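PDB 7D9E: gamma-glutamyltransferase 1 Threonine peptidase. MEROPS family T03 from Pseudomonas nitroreducens, which transfers the gamma-glutamyl group of glutathione and related compounds to amino acids or peptides, or to water, releasing glutamate. Local coordinates for residues B[121-126]-B[182-187]. Numbering follows the deposited sequence.
Sequences AQRVHH and DPRGRG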
ATOM      1  N   ALA B 121      10.188 -10.918  12.267  1.00 16.35           N
ATOM      2  CA  ALA B 121      11.326 -11.516  11.594  1.00 16.30           C
ATOM      3  C   ALA B 121      11.934 -10.579  10.559  1.00 15.90           C
ATOM      4  O   ALA B 121      11.232  -9.818   9.875  1.00 16.34           O
ATOM      5  CB  ALA B 121      10.911 -12.829  10.936  1.00 16.95           C
ATOM      6  N   GLN B 122      13.258 -10.687  10.408  1.00 17.70           N
ATOM      7  CA  GLN B 122      13.956 -10.030   9.314  1.00 16.42           C
ATOM      8  C   GLN B 122      13.255 -10.284   7.986  1.00 17.72           C
ATOM      9  O   GLN B 122      12.834 -11.407   7.697  1.00 16.32           O
ATOM     10  CB  GLN B 122      15.379 -10.586   9.228  1.00 16.47           C
ATOM     11  CG  GLN B 122      16.232 -10.004   8.124  1.00 16.84           C
ATOM     12  CD  GLN B 122      17.625 -10.598   8.156  1.00 20.67           C
ATOM     13  OE1 GLN B 122      18.637  -9.901   8.370  1.00 24.15           O
ATOM     14  NE2 GLN B 122      17.682 -11.897   7.996  1.00 21.19           N
ATOM     15  N   ARG B 123      13.132  -9.226   7.181  1.00 15.89           N
ATOM     16  CA  ARG B 123      12.660  -9.326   5.808  1.00 14.61           C
ATOM     17  C   ARG B 123      13.685  -8.676   4.897  1.00 14.84           C
ATOM     18  O   ARG B 123      14.352  -7.706   5.279  1.00 17.49           O
ATOM     19  CB  ARG B 123      11.294  -8.657   5.595  1.00 16.31           C
ATOM     20  CG  ARG B 123      10.184  -9.373   6.347  1.00 16.12           C
ATOM     21  CD  ARG B 123       8.823  -8.883   5.973  1.00 14.22           C
ATOM     22  NE  ARG B 123       8.559  -7.499   6.335  1.00 14.65           N
ATOM     23  CZ  ARG B 123       8.004  -7.097   7.477  1.00 15.39           C
ATOM     24  NH1 ARG B 123       7.696  -7.981   8.420  1.00 16.90           N
ATOM     25  NH2 ARG B 123       7.795  -5.816   7.693  1.00 16.28           N
ATOM     26  N   VAL B 124      13.825  -9.228   3.688  1.00 15.82           N
ATOM     27  CA  VAL B 124      14.735  -8.678   2.684  1.00 15.67           C
ATOM     28  C   VAL B 124      13.993  -8.637   1.357  1.00 15.14           C
ATOM     29  O   VAL B 124      12.899  -9.180   1.222  1.00 17.60           O
ATOM     30  CB  VAL B 124      16.054  -9.478   2.561  1.00 17.59           C
ATOM     31  CG1 VAL B 124      16.805  -9.448   3.897  1.00 20.49           C
ATOM     32  CG2 VAL B 124      15.791 -10.876   2.087  1.00 19.43           C
ATOM     33  N   HIS B 125      14.616  -8.026   0.350  1.00 15.73           N
ATOM     34  CA  HIS B 125      13.912  -7.801  -0.903  1.00 17.64           C
ATOM     35  C   HIS B 125      14.867  -7.811  -2.087  1.00 18.22           C
ATOM     36  O   HIS B 125      15.949  -7.219  -2.032  1.00 19.10           O
ATOM     37  CB  HIS B 125      13.218  -6.438  -0.826  1.00 16.46           C
ATOM     38  CG  HIS B 125      12.514  -6.033  -2.075  1.00 15.91           C
ATOM     39  ND1 HIS B 125      11.331  -6.616  -2.486  1.00 17.41           N
ATOM     40  CD2 HIS B 125      12.834  -5.114  -3.016  1.00 17.24           C
ATOM     41  CE1 HIS B 125      10.941  -6.050  -3.619  1.00 17.13           C
ATOM     42  NE2 HIS B 125      11.839  -5.142  -3.964  1.00 18.92           N
ATOM     43  N   HIS B 126      14.440  -8.463  -3.167  1.00 17.33           N
ATOM     44  CA  HIS B 126      15.114  -8.419  -4.449  1.00 18.84           C
ATOM     45  C   HIS B 126      14.063  -8.176  -5.524  1.00 19.33           C
ATOM     46  O   HIS B 126      12.922  -8.615  -5.393  1.00 19.56           O
ATOM     47  CB  HIS B 126      15.844  -9.745  -4.722  1.00 18.38           C
ATOM     48  CG  HIS B 126      16.499  -9.799  -6.060  1.00 20.89           C
ATOM     49  ND1 HIS B 126      17.541  -8.962  -6.407  1.00 21.97           N
ATOM     50  CD2 HIS B 126      16.262 -10.578  -7.139  1.00 21.90           C
ATOM     51  CE1 HIS B 126      17.905  -9.219  -7.653  1.00 23.73           C
ATOM     52  NE2 HIS B 126      17.148 -10.198  -8.117  1.00 22.94           N
ATOM     53  N   ASP B 182       3.856  -4.312  13.587  1.00 18.62           N
ATOM     54  CA  ASP B 182       5.271  -4.463  13.276  1.00 16.27           C
ATOM     55  C   ASP B 182       6.133  -3.644  14.222  1.00 17.89           C
ATOM     56  O   ASP B 182       5.889  -2.448  14.397  1.00 17.16           O
ATOM     57  CB  ASP B 182       5.455  -3.948  11.845  1.00 15.79           C
ATOM     58  CG  ASP B 182       6.660  -4.546  11.144  1.00 18.44           C
ATOM     59  OD1 ASP B 182       7.755  -4.574  11.760  1.00 17.18           O
ATOM     60  OD2 ASP B 182       6.525  -4.941   9.972  1.00 17.37           O
ATOM     61  N   PRO B 183       7.150  -4.244  14.838  1.00 16.50           N
ATOM     62  CA  PRO B 183       8.083  -3.454  15.645  1.00 17.59           C
ATOM     63  C   PRO B 183       8.878  -2.443  14.844  1.00 17.29           C
ATOM     64  O   PRO B 183       9.560  -1.606  15.461  1.00 20.27           O
ATOM     65  CB  PRO B 183       8.985  -4.507  16.300  1.00 20.03           C
ATOM     66  CG  PRO B 183       8.768  -5.755  15.543  1.00 25.67           C
ATOM     67  CD  PRO B 183       7.515  -5.666  14.746  1.00 18.27           C
ATOM     68  N   ARG B 184       8.805  -2.480  13.505  1.00 16.80           N
ATOM     69  CA  ARG B 184       9.444  -1.450  12.699  1.00 17.04           C
ATOM     70  C   ARG B 184       8.748  -0.106  12.823  1.00 18.77           C
ATOM     71  O   ARG B 184       9.346   0.927  12.488  1.00 23.07           O
ATOM     72  CB  ARG B 184       9.411  -1.874  11.234  1.00 15.53           C
ATOM     73  CG  ARG B 184      10.447  -2.971  10.897  1.00 16.63           C
ATOM     74  CD  ARG B 184      10.164  -3.570   9.555  1.00 15.49           C
ATOM     75  NE  ARG B 184      10.971  -4.731   9.254  1.00 14.67           N
ATOM     76  CZ  ARG B 184      10.728  -5.969   9.693  1.00 15.53           C
ATOM     77  NH1 ARG B 184       9.698  -6.228  10.500  1.00 17.07           N
ATOM     78  NH2 ARG B 184      11.490  -6.997   9.328  1.00 17.29           N
ATOM     79  N   GLY B 185       7.497  -0.096  13.258  1.00 19.01           N
ATOM     80  CA  GLY B 185       6.727   1.131  13.336  1.00 16.94           C
ATOM     81  C   GLY B 185       6.123   1.358  14.697  1.00 16.59           C
ATOM     82  O   GLY B 185       6.546   0.759  15.683  1.00 23.48           O
ATOM     83  N   ARG B 186       5.103   2.203  14.753  1.00 15.64           N
ATOM     84  CA  ARG B 186       4.502   2.662  15.999  1.00 15.46           C
ATOM     85  C   ARG B 186       3.057   2.193  16.122  1.00 16.18           C
ATOM     86  O   ARG B 186       2.252   2.775  16.858  1.00 19.06           O
ATOM     87  CB  ARG B 186       4.624   4.182  16.111  1.00 19.10           C
ATOM     88  CG  ARG B 186       3.782   4.969  15.104  1.00 18.14           C
ATOM     89  CD  ARG B 186       4.035   6.444  15.320  1.00 21.18           C
ATOM     90  NE  ARG B 186       3.341   7.353  14.407  1.00 19.93           N
ATOM     91  CZ  ARG B 186       3.749   7.693  13.184  1.00 17.95           C
ATOM     92  NH1 ARG B 186       4.834   7.175  12.651  1.00 20.11           N
ATOM     93  NH2 ARG B 186       3.027   8.558  12.496  1.00 19.81           N
ATOM     94  N   GLY B 187       2.747   1.099  15.450  1.00 16.08           N
ATOM     95  CA  GLY B 187       1.404   0.578  15.436  1.00 16.96           C
ATOM     96  C   GLY B 187       0.969   0.006  16.769  1.00 16.29           C
ATOM     97  O   GLY B 187       1.767  -0.359  17.637  1.00 17.59           O
TER
HETATM   98  O   HOH W   1      13.858  -6.421   7.848  1.00 18.57           O
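An Arg-Asp-Arg salt-bridge network built on an Asx turn ties the loop between strands 176-181 and 188-192 to the segment leaving helix 115-120, in the Ntn-hydrolase fold of the small subunit. Two salt bridges divide the carboxylate of Asp182 between two arginines, each oxygen using its syn lone pair. Asp182 OD2 accepts from Arg123 NH2 tip to tip at 2.8 Å, almost straight (175°) and in the guanidinium plane, although carboxylate and guanidinium stand 81° apart. Asp182 OD1 accepts from Arg184 NH1 at 2.8 Å, again in the plane of the donor group. The two guanidinium groups also stack: that of Arg123 lies on a face of that of Arg184, offset toward the rim, with centres 3.7 Å apart and planes tilted by 30°. Arg123 NH1 and Arg184 NH1, both donors, come to 3.4 Å without bonding; the shared carboxylate probably offsets the repulsion of the like charges. A bend at chi3 brings the Arg123 tip onto this face, whereas Arg184 reaches across extended from CG to NE. Further charge and acceptors surround the buried pair: Asp137 forms a salt bridge with Arg184 NE, Met164 O accepts from Arg123 NH2, and Val119 O, in helix 115-120, accepts from Arg184 NH1. Backbone atoms add further bonds: Arg184 NH2 donates to Ala121 O, just past the helix, at 2.9 Å, from above the carbonyl plane. The same nitrogen donates to a water that also accepts from Arg123 N, a second link to the 121-126 backbone. Within 182-187, a type I turn is closed by Gly185 N to Asp182 O, and Asp182 OD1 makes the Asx turn by accepting Arg184 N at 2.9 Å from above the carboxylate plane, so this one oxygen holds both ends of Arg184.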